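Local coordinates for protein cyclodipeptide synthase, BtCDPS (Bacillus thermoamylovorans, PDB 6ZTU) that probably joins two aminoacyl groups, supplied by aminoacyl-tRNAs in this family, into a cyclic dipeptide, at residues A[3-15]-A[44-56]. Numbering follows the deposited sequence.
Sequences QQVIKDLFYVVPL and YIHQLIDWSSKNF
W51 swings its indole out opposite its own amide nitrogen (chi1 176°), while F10 CG stands opposite its carbonyl carbon (chi1 -65°), which brings the two rings together in a T-shaped stack. The edge of F10 points at the face of W51, the planes standing at 70°, and F10 CD2 comes to 3.5 Å from W51 CG. F10 CB lies over the same indole as a CH-pi contact, 4.1 Å from the centroid of the five-membered ring. Farther along, F10 CZ touches L48 CD2 at 3.6 Å, while Y44 CE1 and Q47 O border the rim of the phenyl ring. N55 ND2 lies above the other indole face, toward its rim; it bonds in its own amide plane to W51 O at 2.9 Å and only weakly to K7 O. At the indole edge, a water accepts from W51 NE1 and lies 2.6 Å from F10 O, to which it probably donates. V12 CG2 packs against W51 CZ2 at 3.6 Å. A leucine in place of W51 would probably leave that water without its indole donor and F10 without the flat face it abuts. Toward the N-terminus, I6 CG2 rests on D50 O at 3.5 Å. The N-terminal turn and the start of edge strand 11-14, which pairs antiparallel with strand 223-229, thus pack on helix 42-55, with W51 also reaching Y23 of helix 17-25 and I29 of strand 28-32.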
loop_
_atom_site.group_PDB
_atom_site.type_symbol
_atom_site.label_atom_id
_atom_site.label_comp_id
_atom_site.label_asym_id
_atom_site.label_seq_id
_atom_site.Cartn_x
_atom_site.Cartn_y
_atom_site.Cartn_z
ATOM N N GLN A 3 5.470 3.914 26.991
ATOM C CA GLN A 3 6.765 3.264 26.811
ATOM C C GLN A 3 7.448 3.749 25.533
ATOM O O GLN A 3 6.842 3.774 24.460
ATOM C CB GLN A 3 6.601 1.741 26.783
ATOM C CG GLN A 3 7.897 0.973 26.601
ATOM C CD GLN A 3 8.870 1.137 27.768
ATOM O OE1 GLN A 3 8.570 1.800 28.763
ATOM N NE2 GLN A 3 10.047 0.530 27.642
ATOM N N GLN A 4 8.716 4.134 25.656
ATOM C CA GLN A 4 9.418 4.769 24.551
ATOM C C GLN A 4 10.166 3.788 23.662
ATOM O O GLN A 4 10.708 4.204 22.633
ATOM C CB GLN A 4 10.375 5.843 25.071
ATOM C CG GLN A 4 9.618 7.013 25.655
ATOM C CD GLN A 4 10.321 7.661 26.815
ATOM O OE1 GLN A 4 10.635 7.015 27.816
ATOM N NE2 GLN A 4 10.535 8.965 26.707
ATOM N N VAL A 5 10.196 2.499 24.006
ATOM C CA VAL A 5 10.547 1.543 22.967
ATOM C C VAL A 5 9.478 1.574 21.880
ATOM O O VAL A 5 9.788 1.431 20.692
ATOM C CB VAL A 5 10.765 0.128 23.546
ATOM C CG1 VAL A 5 11.699 0.186 24.752
ATOM C CG2 VAL A 5 9.453 -0.560 23.884
ATOM N N ILE A 6 8.218 1.823 22.259
ATOM C CA ILE A 6 7.149 1.943 21.270
ATOM C C ILE A 6 7.380 3.158 20.383
ATOM O O ILE A 6 7.284 3.075 19.153
ATOM C CB ILE A 6 5.774 2.021 21.957
ATOM C CG1 ILE A 6 5.478 0.733 22.721
ATOM C CG2 ILE A 6 4.673 2.301 20.928
ATOM C CD1 ILE A 6 4.193 0.797 23.509
ATOM N N LYS A 7 7.677 4.307 20.997
ATOM C CA LYS A 7 7.917 5.528 20.237
ATOM C C LYS A 7 9.015 5.349 19.197
ATOM O O LYS A 7 8.934 5.927 18.107
ATOM C CB LYS A 7 8.276 6.669 21.190
ATOM C CG LYS A 7 7.588 7.988 20.884
ATOM C CD LYS A 7 8.492 8.925 20.092
ATOM C CE LYS A 7 7.724 10.158 19.620
ATOM N NZ LYS A 7 8.475 10.937 18.590
ATOM N N ASP A 8 10.041 4.551 19.513
ATOM C CA ASP A 8 11.197 4.337 18.649
ATOM C C ASP A 8 11.150 2.996 17.927
ATOM O O ASP A 8 12.170 2.547 17.396
ATOM C CB ASP A 8 12.486 4.435 19.463
ATOM C CG ASP A 8 12.859 5.856 19.791
ATOM O OD1 ASP A 8 13.759 6.043 20.638
ATOM O OD2 ASP A 8 12.249 6.784 19.208
ATOM N N LEU A 9 9.986 2.349 17.903
ATOM C CA LEU A 9 9.858 1.037 17.278
ATOM C C LEU A 9 10.364 1.033 15.841
ATOM O O LEU A 9 10.860 0.008 15.362
ATOM C CB LEU A 9 8.394 0.610 17.312
ATOM C CG LEU A 9 7.976 -0.787 17.745
ATOM C CD1 LEU A 9 8.833 -1.298 18.890
ATOM C CD2 LEU A 9 6.512 -0.703 18.160
ATOM N N PHE A 10 10.246 2.159 15.136
ATOM C CA PHE A 10 10.634 2.229 13.736
ATOM C C PHE A 10 11.534 3.427 13.481
ATOM O O PHE A 10 11.388 4.485 14.102
ATOM C CB PHE A 10 9.397 2.298 12.814
ATOM C CG PHE A 10 8.548 1.064 12.859
ATOM C CD1 PHE A 10 8.832 -0.016 12.034
ATOM C CD2 PHE A 10 7.474 0.969 13.745
ATOM C CE1 PHE A 10 8.054 -1.165 12.084
ATOM C CE2 PHE A 10 6.707 -0.166 13.808
ATOM C CZ PHE A 10 6.986 -1.240 12.980
ATOM N N TYR A 11 12.474 3.249 12.562
ATOM C CA TYR A 11 13.249 4.347 12.015
ATOM C C TYR A 11 12.680 4.673 10.642
ATOM O O TYR A 11 12.424 3.770 9.844
ATOM C CB TYR A 11 14.738 3.995 11.912
ATOM C CG TYR A 11 15.567 5.191 11.500
ATOM C CD1 TYR A 11 15.771 5.487 10.156
ATOM C CD2 TYR A 11 16.114 6.045 12.450
ATOM C CE1 TYR A 11 16.511 6.589 9.764
ATOM C CE2 TYR A 11 16.853 7.153 12.069
ATOM C CZ TYR A 11 17.040 7.425 10.724
ATOM O OH TYR A 11 17.772 8.522 10.327
ATOM N N VAL A 12 12.487 5.956 10.372
ATOM C CA VAL A 12 11.733 6.411 9.208
ATOM C C VAL A 12 12.694 6.902 8.135
ATOM O O VAL A 12 13.591 7.707 8.417
ATOM C CB VAL A 12 10.741 7.517 9.612
ATOM C CG1 VAL A 12 10.134 8.171 8.381
ATOM C CG2 VAL A 12 9.673 6.940 10.530
ATOM N N VAL A 13 12.510 6.422 6.906
ATOM C CA VAL A 13 13.284 6.897 5.757
ATOM C C VAL A 13 12.335 7.530 4.745
ATOM O O VAL A 13 11.580 6.808 4.080
ATOM C CB VAL A 13 14.091 5.759 5.115
ATOM C CG1 VAL A 13 14.919 6.308 3.968
ATOM C CG2 VAL A 13 15.023 5.117 6.150
ATOM N N PRO A 14 12.322 8.852 4.603
ATOM C CA PRO A 14 11.361 9.491 3.700
ATOM C C PRO A 14 11.765 9.332 2.245
ATOM O O PRO A 14 12.948 9.253 1.907
ATOM C CB PRO A 14 11.419 10.963 4.120
ATOM C CG PRO A 14 12.868 11.133 4.504
ATOM C CD PRO A 14 13.201 9.844 5.246
ATOM N N LEU A 15 10.751 9.296 1.377
ATOM C CA LEU A 15 11.002 9.209 -0.060
ATOM C C LEU A 15 11.636 10.489 -0.594
ATOM O O LEU A 15 12.510 10.438 -1.467
ATOM C CB LEU A 15 9.698 8.892 -0.798
ATOM C CG LEU A 15 9.697 8.993 -2.326
ATOM C CD1 LEU A 15 10.601 7.936 -2.959
ATOM C CD2 LEU A 15 8.268 8.934 -2.885
ATOM N N TYR A 44 3.406 -7.900 14.188
ATOM C CA TYR A 44 3.912 -6.770 13.412
ATOM C C TYR A 44 2.831 -5.718 13.201
ATOM O O TYR A 44 3.097 -4.512 13.299
ATOM C CB TYR A 44 4.452 -7.250 12.068
ATOM C CG TYR A 44 5.073 -6.155 11.223
ATOM C CD1 TYR A 44 6.265 -5.552 11.603
ATOM C CD2 TYR A 44 4.464 -5.720 10.052
ATOM C CE1 TYR A 44 6.841 -4.551 10.837
ATOM C CE2 TYR A 44 5.041 -4.718 9.267
ATOM C CZ TYR A 44 6.229 -4.138 9.670
ATOM O OH TYR A 44 6.810 -3.135 8.917
ATOM N N ILE A 45 1.606 -6.152 12.903
ATOM C CA ILE A 45 0.512 -5.197 12.743
ATOM C C ILE A 45 0.310 -4.407 14.037
ATOM O O ILE A 45 0.126 -3.182 14.016
ATOM C CB ILE A 45 -0.765 -5.932 12.284
ATOM C CG1 ILE A 45 -0.647 -6.295 10.797
ATOM C CG2 ILE A 45 -2.006 -5.089 12.542
ATOM C CD1 ILE A 45 -1.707 -7.277 10.295
ATOM N N HIS A 46 0.400 -5.083 15.186
ATOM C CA HIS A 46 0.323 -4.366 16.456
ATOM C C HIS A 46 1.468 -3.370 16.606
ATOM O O HIS A 46 1.263 -2.241 17.067
ATOM C CB HIS A 46 0.307 -5.358 17.620
ATOM C CG HIS A 46 -1.068 -5.847 17.966
ATOM N ND1 HIS A 46 -1.801 -5.331 19.016
ATOM C CD2 HIS A 46 -1.852 -6.787 17.384
ATOM C CE1 HIS A 46 -2.973 -5.941 19.073
ATOM N NE2 HIS A 46 -3.030 -6.827 18.093
ATOM N N GLN A 47 2.681 -3.762 16.210
ATOM C CA GLN A 47 3.806 -2.840 16.303
ATOM C C GLN A 47 3.569 -1.608 15.442
ATOM O O GLN A 47 3.809 -0.481 15.880
ATOM C CB GLN A 47 5.091 -3.546 15.883
ATOM C CG GLN A 47 5.596 -4.567 16.880
ATOM C CD GLN A 47 7.053 -4.892 16.634
ATOM O OE1 GLN A 47 7.443 -5.188 15.509
ATOM N NE2 GLN A 47 7.867 -4.825 17.682
ATOM N N LEU A 48 3.088 -1.807 14.208
ATOM C CA LEU A 48 2.818 -0.675 13.322
ATOM C C LEU A 48 1.831 0.293 13.958
ATOM O O LEU A 48 2.042 1.512 13.955
ATOM C CB LEU A 48 2.267 -1.162 11.982
ATOM C CG LEU A 48 3.169 -1.936 11.025
ATOM C CD1 LEU A 48 2.334 -2.424 9.854
ATOM C CD2 LEU A 48 4.303 -1.037 10.543
ATOM N N ILE A 49 0.754 -0.242 14.519
ATOM C CA ILE A 49 -0.319 0.595 15.035
ATOM C C ILE A 49 0.063 1.199 16.380
ATOM O O ILE A 49 -0.246 2.360 16.654
ATOM C CB ILE A 49 -1.621 -0.222 15.100
ATOM C CG1 ILE A 49 -2.125 -0.507 13.676
ATOM C CG2 ILE A 49 -2.687 0.511 15.893
ATOM C CD1 ILE A 49 -3.194 -1.572 13.599
ATOM N N ASP A 50 0.763 0.442 17.229
ATOM C CA ASP A 50 1.244 1.004 18.493
ATOM C C ASP A 50 2.170 2.189 18.252
ATOM O O ASP A 50 2.008 3.252 18.860
ATOM C CB ASP A 50 1.969 -0.063 19.313
ATOM C CG ASP A 50 1.032 -1.121 19.849
ATOM O OD1 ASP A 50 -0.184 -0.855 19.925
ATOM O OD2 ASP A 50 1.517 -2.218 20.200
ATOM N N TRP A 51 3.157 2.017 17.370
ATOM C CA TRP A 51 4.056 3.112 17.028
ATOM C C TRP A 51 3.301 4.270 16.390
ATOM O O TRP A 51 3.547 5.433 16.721
ATOM C CB TRP A 51 5.164 2.603 16.095
ATOM C CG TRP A 51 6.098 3.666 15.586
ATOM C CD1 TRP A 51 7.187 4.187 16.233
ATOM C CD2 TRP A 51 6.034 4.320 14.318
ATOM N NE1 TRP A 51 7.794 5.133 15.442
ATOM C CE2 TRP A 51 7.108 5.233 14.259
ATOM C CE3 TRP A 51 5.171 4.218 13.217
ATOM C CZ2 TRP A 51 7.342 6.046 13.145
ATOM C CZ3 TRP A 51 5.402 5.025 12.112
ATOM C CH2 TRP A 51 6.479 5.928 12.082
ATOM N N SER A 52 2.387 3.974 15.458
ATOM C CA SER A 52 1.653 5.045 14.792
ATOM C C SER A 52 0.807 5.822 15.784
ATOM O O SER A 52 0.715 7.052 15.704
ATOM C CB SER A 52 0.759 4.473 13.695
ATOM O OG SER A 52 1.538 4.002 12.612
ATOM N N SER A 53 0.154 5.105 16.703
ATOM C CA SER A 53 -0.726 5.739 17.678
ATOM C C SER A 53 0.046 6.664 18.604
ATOM O O SER A 53 -0.513 7.646 19.104
ATOM C CB SER A 53 -1.459 4.673 18.496
ATOM O OG SER A 53 -2.287 3.865 17.683
ATOM N N LYS A 54 1.325 6.368 18.854
ATOM C CA LYS A 54 2.121 7.238 19.712
ATOM C C LYS A 54 2.604 8.473 18.978
ATOM O O LYS A 54 2.794 9.521 19.598
ATOM C CB LYS A 54 3.319 6.478 20.280
ATOM C CG LYS A 54 3.095 5.949 21.684
ATOM C CD LYS A 54 1.790 5.157 21.783
ATOM C CE LYS A 54 1.556 4.673 23.206
ATOM N NZ LYS A 54 2.850 4.285 23.836
ATOM N N ASN A 55 2.786 8.378 17.665
ATOM C CA ASN A 55 3.457 9.420 16.908
ATOM C C ASN A 55 2.512 10.347 16.156
ATOM O O ASN A 55 2.806 11.541 16.045
ATOM C CB ASN A 55 4.435 8.788 15.909
ATOM C CG ASN A 55 5.761 8.410 16.552
ATOM O OD1 ASN A 55 6.661 9.239 16.669
ATOM N ND2 ASN A 55 5.886 7.157 16.965
ATOM N N PHE A 56 1.395 9.849 15.637
ATOM C CA PHE A 56 0.594 10.610 14.691
ATOM C C PHE A 56 -0.741 11.047 15.281
ATOM O O PHE A 56 -1.326 10.356 16.117
ATOM C CB PHE A 56 0.341 9.789 13.423
ATOM C CG PHE A 56 1.561 9.628 12.575
ATOM C CD1 PHE A 56 2.464 8.604 12.822
ATOM C CD2 PHE A 56 1.827 10.529 11.560
ATOM C CE1 PHE A 56 3.605 8.467 12.045
ATOM C CE2 PHE A 56 2.959 10.399 10.784
ATOM C CZ PHE A 56 3.852 9.363 11.030
HETATM O O HOH W 1 10.375 6.646 15.224
#